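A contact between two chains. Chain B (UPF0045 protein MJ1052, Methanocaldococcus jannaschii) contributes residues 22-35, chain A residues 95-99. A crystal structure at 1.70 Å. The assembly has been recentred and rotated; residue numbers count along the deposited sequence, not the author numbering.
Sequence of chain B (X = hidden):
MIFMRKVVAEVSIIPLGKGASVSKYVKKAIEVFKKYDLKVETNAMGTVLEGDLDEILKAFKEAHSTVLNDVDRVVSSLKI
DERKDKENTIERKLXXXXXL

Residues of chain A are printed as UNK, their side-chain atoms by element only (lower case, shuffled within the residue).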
ATOM      1  N   VAL B  22       2.510  -7.120  17.974  1.00 35.93           N
ATOM      2  CA  VAL B  22       1.483  -7.935  17.337  1.00 35.54           C
ATOM      3  C   VAL B  22       2.087  -9.146  16.637  1.00 32.57           C
ATOM      4  O   VAL B  22       1.443  -9.766  15.793  1.00 33.00           O
ATOM      5  CB  VAL B  22       0.676  -7.113  16.304  1.00 36.53           C
ATOM      6  CG1 VAL B  22      -0.052  -5.975  17.000  1.00 38.24           C
ATOM      7  CG2 VAL B  22       1.606  -6.567  15.225  1.00 36.99           C
ATOM      8  N   SER B  23       3.319  -9.485  17.002  1.00 30.61           N
ATOM      9  CA  SER B  23       4.013 -10.616  16.398  1.00 29.78           C
ATOM     10  C   SER B  23       3.238 -11.931  16.478  1.00 30.29           C
ATOM     11  O   SER B  23       3.289 -12.733  15.550  1.00 29.20           O
ATOM     12  CB  SER B  23       5.407 -10.789  17.018  1.00 31.02           C
ATOM     13  OG  SER B  23       5.350 -10.997  18.421  1.00 30.91           O
ATOM     14  N   LYS B  24       2.518 -12.168  17.570  1.00 29.75           N
ATOM     15  CA  LYS B  24       1.766 -13.415  17.657  1.00 30.22           C
ATOM     16  C   LYS B  24       0.669 -13.463  16.594  1.00 30.07           C
ATOM     17  O   LYS B  24       0.344 -14.534  16.084  1.00 30.69           O
ATOM     18  CB  LYS B  24       1.156 -13.605  19.052  1.00 32.02           C
ATOM     19  CG  LYS B  24       0.207 -12.514  19.503  1.00 35.34           C
ATOM     20  CD  LYS B  24      -0.402 -12.868  20.857  1.00 38.93           C
ATOM     21  CE  LYS B  24      -0.980 -11.645  21.547  1.00 40.01           C
ATOM     22  NZ  LYS B  24       0.093 -10.672  21.906  1.00 39.95           N
ATOM     23  N   TYR B  25       0.111 -12.303  16.255  1.00 30.48           N
ATOM     24  CA  TYR B  25      -0.945 -12.226  15.246  1.00 30.83           C
ATOM     25  C   TYR B  25      -0.346 -12.389  13.854  1.00 30.05           C
ATOM     26  O   TYR B  25      -0.906 -13.076  12.995  1.00 30.21           O
ATOM     27  CB  TYR B  25      -1.672 -10.886  15.349  1.00 33.37           C
ATOM     28  CG  TYR B  25      -2.300 -10.659  16.706  1.00 36.73           C
ATOM     29  CD1 TYR B  25      -3.329 -11.481  17.164  1.00 37.98           C
ATOM     30  CD2 TYR B  25      -1.849  -9.637  17.542  1.00 37.31           C
ATOM     31  CE1 TYR B  25      -3.894 -11.296  18.427  1.00 39.33           C
ATOM     32  CE2 TYR B  25      -2.407  -9.442  18.807  1.00 39.47           C
ATOM     33  CZ  TYR B  25      -3.429 -10.276  19.242  1.00 39.91           C
ATOM     34  OH  TYR B  25      -3.980 -10.096  20.492  1.00 43.03           O
ATOM     35  N   VAL B  26       0.800 -11.757  13.636  1.00 28.87           N
ATOM     36  CA  VAL B  26       1.484 -11.862  12.355  1.00 28.53           C
ATOM     37  C   VAL B  26       1.903 -13.316  12.123  1.00 28.82           C
ATOM     38  O   VAL B  26       1.799 -13.837  11.009  1.00 27.25           O
ATOM     39  CB  VAL B  26       2.732 -10.962  12.322  1.00 29.59           C
ATOM     40  CG1 VAL B  26       3.542 -11.232  11.053  1.00 29.57           C
ATOM     41  CG2 VAL B  26       2.311  -9.500  12.384  1.00 29.79           C
ATOM     42  N   LYS B  27       2.377 -13.969  13.182  1.00 27.28           N
ATOM     43  CA  LYS B  27       2.812 -15.358  13.080  1.00 27.12           C
ATOM     44  C   LYS B  27       1.614 -16.241  12.747  1.00 25.25           C
ATOM     45  O   LYS B  27       1.729 -17.198  11.983  1.00 25.41           O
ATOM     46  CB  LYS B  27       3.451 -15.806  14.398  1.00 29.76           C
ATOM     47  CG  LYS B  27       4.133 -17.168  14.336  1.00 33.62           C
ATOM     48  CD  LYS B  27       4.941 -17.454  15.604  1.00 37.11           C
ATOM     49  CE  LYS B  27       6.082 -16.455  15.776  1.00 37.79           C
ATOM     50  NZ  LYS B  27       6.937 -16.760  16.963  1.00 41.50           N
ATOM     51  N   LYS B  28       0.462 -15.909  13.319  1.00 24.74           N
ATOM     52  CA  LYS B  28      -0.760 -16.667  13.067  1.00 27.42           C
ATOM     53  C   LYS B  28      -1.166 -16.555  11.605  1.00 26.71           C
ATOM     54  O   LYS B  28      -1.556 -17.544  10.982  1.00 27.38           O
ATOM     55  CB  LYS B  28      -1.909 -16.145  13.924  1.00 30.02           C
ATOM     56  CG  LYS B  28      -1.933 -16.639  15.358  1.00 36.09           C
ATOM     57  CD  LYS B  28      -3.208 -16.153  16.043  1.00 39.12           C
ATOM     58  CE  LYS B  28      -4.429 -16.439  15.171  1.00 40.30           C
ATOM     59  NZ  LYS B  28      -5.725 -16.062  15.798  1.00 42.74           N
ATOM     60  N   ALA B  29      -1.085 -15.343  11.063  1.00 24.40           N
ATOM     61  CA  ALA B  29      -1.454 -15.121   9.668  1.00 23.84           C
ATOM     62  C   ALA B  29      -0.548 -15.950   8.767  1.00 22.55           C
ATOM     63  O   ALA B  29      -1.009 -16.562   7.802  1.00 25.31           O
ATOM     64  CB  ALA B  29      -1.331 -13.646   9.318  1.00 21.17           C
ATOM     65  N   ILE B  30       0.740 -15.970   9.092  1.00 21.77           N
ATOM     66  CA  ILE B  30       1.718 -16.727   8.317  1.00 23.09           C
ATOM     67  C   ILE B  30       1.407 -18.222   8.320  1.00 24.76           C
ATOM     68  O   ILE B  30       1.531 -18.896   7.293  1.00 23.28           O
ATOM     69  CB  ILE B  30       3.139 -16.493   8.860  1.00 24.13           C
ATOM     70  CG1 ILE B  30       3.549 -15.040   8.600  1.00 25.04           C
ATOM     71  CG2 ILE B  30       4.117 -17.462   8.214  1.00 24.73           C
ATOM     72  CD1 ILE B  30       4.911 -14.680   9.142  1.00 25.81           C
ATOM     73  N   GLU B  31       1.003 -18.748   9.471  1.00 24.26           N
ATOM     74  CA  GLU B  31       0.671 -20.161   9.539  1.00 25.38           C
ATOM     75  C   GLU B  31      -0.508 -20.455   8.622  1.00 24.48           C
ATOM     76  O   GLU B  31      -0.572 -21.519   8.005  1.00 24.36           O
ATOM     77  CB  GLU B  31       0.365 -20.568  10.979  1.00 28.10           C
ATOM     78  CG  GLU B  31       1.611 -20.554  11.847  1.00 34.71           C
ATOM     79  CD  GLU B  31       2.772 -21.280  11.183  1.00 38.30           C
ATOM     80  OE1 GLU B  31       2.650 -22.500  10.943  1.00 42.40           O
ATOM     81  OE2 GLU B  31       3.802 -20.631  10.889  1.00 41.77           O
ATOM     82  N   VAL B  32      -1.432 -19.505   8.516  1.00 23.76           N
ATOM     83  CA  VAL B  32      -2.583 -19.677   7.643  1.00 22.90           C
ATOM     84  C   VAL B  32      -2.129 -19.761   6.186  1.00 23.57           C
ATOM     85  O   VAL B  32      -2.595 -20.627   5.439  1.00 23.94           O
ATOM     86  CB  VAL B  32      -3.587 -18.518   7.783  1.00 24.14           C
ATOM     87  CG1 VAL B  32      -4.597 -18.565   6.643  1.00 23.64           C
ATOM     88  CG2 VAL B  32      -4.313 -18.614   9.130  1.00 23.52           C
ATOM     89  N   PHE B  33      -1.233 -18.865   5.773  1.00 21.18           N
ATOM     90  CA  PHE B  33      -0.752 -18.898   4.389  1.00 22.18           C
ATOM     91  C   PHE B  33      -0.127 -20.255   4.082  1.00 21.41           C
ATOM     92  O   PHE B  33      -0.337 -20.819   3.011  1.00 22.90           O
ATOM     93  CB  PHE B  33       0.319 -17.832   4.127  1.00 22.61           C
ATOM     94  CG  PHE B  33      -0.095 -16.432   4.476  1.00 25.57           C
ATOM     95  CD1 PHE B  33      -1.358 -15.956   4.149  1.00 25.14           C
ATOM     96  CD2 PHE B  33       0.806 -15.574   5.100  1.00 24.21           C
ATOM     97  CE1 PHE B  33      -1.719 -14.639   4.443  1.00 25.63           C
ATOM     98  CE2 PHE B  33       0.457 -14.261   5.394  1.00 27.27           C
ATOM     99  CZ  PHE B  33      -0.811 -13.794   5.065  1.00 22.10           C
ATOM    100  N   LYS B  34       0.642 -20.774   5.030  1.00 23.30           N
ATOM    101  CA  LYS B  34       1.323 -22.045   4.832  1.00 24.10           C
ATOM    102  C   LYS B  34       0.424 -23.256   4.603  1.00 25.75           C
ATOM    103  O   LYS B  34       0.883 -24.271   4.077  1.00 25.75           O
ATOM    104  CB  LYS B  34       2.289 -22.306   5.990  1.00 25.88           C
ATOM    105  CG  LYS B  34       3.485 -21.359   5.992  1.00 26.51           C
ATOM    106  CD  LYS B  34       4.499 -21.740   7.058  1.00 30.74           C
ATOM    107  CE  LYS B  34       5.760 -20.897   6.953  1.00 33.72           C
ATOM    108  NZ  LYS B  34       6.752 -21.255   8.012  1.00 37.61           N
ATOM    109  N   LYS B  35      -0.850 -23.154   4.975  1.00 23.89           N
ATOM    110  CA  LYS B  35      -1.779 -24.265   4.775  1.00 24.24           C
ATOM    111  C   LYS B  35      -2.189 -24.373   3.314  1.00 22.32           C
ATOM    112  O   LYS B  35      -2.770 -25.371   2.898  1.00 21.40           O
ATOM    113  CB  LYS B  35      -3.037 -24.093   5.621  1.00 25.17           C
ATOM    114  CG  LYS B  35      -2.801 -24.050   7.117  1.00 27.65           C
ATOM    115  CD  LYS B  35      -4.107 -24.256   7.873  1.00 30.35           C
ATOM    116  CE  LYS B  35      -5.170 -23.249   7.451  1.00 29.33           C
ATOM    117  NZ  LYS B  35      -6.472 -23.464   8.160  1.00 31.30           N
TER
ATOM    118  N   UNK A  95      13.046 -12.209  13.898  1.00 36.07           N
ATOM    119  CA  UNK A  95      13.207 -13.174  14.978  1.00 35.93           C
ATOM    120  C   UNK A  95      11.923 -13.280  15.794  1.00 37.17           C
ATOM    121  O   UNK A  95      11.577 -14.349  16.302  1.00 37.13           O
ATOM    122  n   UNK A  95      19.403 -12.579  16.240  1.00 41.73           N
ATOM    123  c   UNK A  95      15.729 -12.921  15.176  1.00 38.11           C
ATOM    124  c   UNK A  95      18.219 -12.834  15.375  1.00 40.12           C
ATOM    125  c   UNK A  95      16.899 -12.642  16.107  1.00 39.47           C
ATOM    126  c   UNK A  95      14.384 -12.780  15.873  1.00 36.70           C
ATOM    127  N   UNK A  96      11.211 -12.163  15.904  1.00 37.75           N
ATOM    128  CA  UNK A  96       9.958 -12.126  16.644  1.00 39.64           C
ATOM    129  C   UNK A  96       8.947 -13.047  15.972  1.00 41.00           C
ATOM    130  O   UNK A  96       8.103 -13.648  16.635  1.00 42.45           O
ATOM    131  c   UNK A  96       9.421 -10.701  16.685  1.00 38.53           C
ATOM    132  N   UNK A  97       9.047 -13.151  14.651  1.00 42.20           N
ATOM    133  CA  UNK A  97       8.147 -13.983  13.859  1.00 43.82           C
ATOM    134  C   UNK A  97       8.668 -15.415  13.748  1.00 43.38           C
ATOM    135  O   UNK A  97       8.041 -16.270  13.119  1.00 42.50           O
ATOM    136  c   UNK A  97       6.987 -14.229  11.639  1.00 47.44           C
ATOM    137  c   UNK A  97       7.980 -13.402  12.436  1.00 44.67           C
ATOM    138  c   UNK A  97       6.188 -11.780  13.274  1.00 46.14           C
ATOM    139  c   UNK A  97       7.499 -11.953  12.524  1.00 46.80           C
ATOM    140  N   UNK A  98       9.816 -15.673  14.366  1.00 43.48           N
ATOM    141  CA  UNK A  98      10.389 -17.004  14.313  1.00 44.43           C
ATOM    142  C   UNK A  98      10.955 -17.305  12.940  1.00 45.46           C
ATOM    143  O   UNK A  98      11.307 -18.445  12.641  1.00 45.73           O
ATOM    144  N   UNK A  99      11.033 -16.279  12.099  1.00 46.11           N
ATOM    145  CA  UNK A  99      11.571 -16.433  10.752  1.00 47.21           C
ATOM    146  C   UNK A  99      13.094 -16.407  10.789  1.00 48.03           C
ATOM    147  O   UNK A  99      13.718 -17.205  10.058  1.00 50.28           O
ATOM    148  c   UNK A  99      11.054 -15.317   9.839  1.00 46.29           C
ATOM    149  o   UNK A  99       8.148 -17.276   9.106  1.00 46.03           O
ATOM    150  c   UNK A  99       9.568 -15.401   9.509  1.00 46.14           C
ATOM    151  o   UNK A  99       9.951 -17.089   7.871  1.00 44.84           O
ATOM    152  c   UNK A  99       9.198 -16.682   8.780  1.00 45.54           C
TER
HETATM  153  O   HOH W   1       9.178 -20.154   7.469  1.00 41.44           O

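Position 95 carries four carbons in a row ending in a nitrogen, an unbranched chain that can only be lysine. Its CA-to-CB bond points away from chain B, and no side-chain atom comes within 8 Å of the helix. Lys95(A) makes no contact with chain B; its O accepts the hydrogen bond from the N of position 98 (2.9 Å), part of the helix ending.

Position 96 has a single side-chain carbon, so it is alanine. Its CB lies 4.0 Å from CB of Ser23(B), and the two small side chains touch. O of Ala96(A) receives a weak hydrogen bond from NZ of Lys27(B) at 3.3 Å.

Position 97 holds four carbons, forked at the first, with one arm two carbons long. A fork at CB with no heteroatom and one longer arm is isoleucine. The arms reach different helix residues: CD1 of Ile97(A) sits 3.5 Å from CG1 of Val26(B) and 3.8 Å from the backbone O of Ser23(B), while CG2 lies 3.3 Å from CD1 of Ile30(B). Its CA-to-CB bond points sideways, but the m, m rotamer brings the end of the chain nearer the helix.

Position 98 has no side-chain atoms and is glycine. Its phi of 72° by itself favours glycine, and it is the residue that leaves helical geometry in a Schellman motif. An ideal CB here would fall 3.5 Å from NZ of Lys27(B), close but no clash, so the positive phi is the firmer reason for glycine.

Position 99 shows three carbons, the third bearing two oxygens: a carboxylate on a two-carbon stem, hence glutamate. OE2 of Glu99(A) lies 4.1 Å from CG2 of Ile30(B) and 4.4 Å from NZ of Lys34(B), the latter opposite charges near each other but beyond a salt bridge. A water joins them instead, donating to OE1 of Glu99(A) at 3.2 Å and accepting from NZ of Lys34(B) at 2.7 Å.

The contact works by setting a helix end against a helix flank. Ser23(B), Val26(B) and Ile30(B) point toward chain A, and Ile97(A), with the largest covered area, packs against all three. The CA-to-CB bond of Lys27(B) points sideways, but the end of its side chain comes nearer and extends over the terminus, its CE 3.3 Å from O of Ile97(A) and its NZ at the carbonyl of Ala96(A). The design rule is economical: one branched apolar residue supplies most of the chain A side of the apolar packing, a glycine turn ends the helix, and lysines at the margin meet a carbonyl directly and a carboxylate through water.

Chain A (95-99) KAIGE
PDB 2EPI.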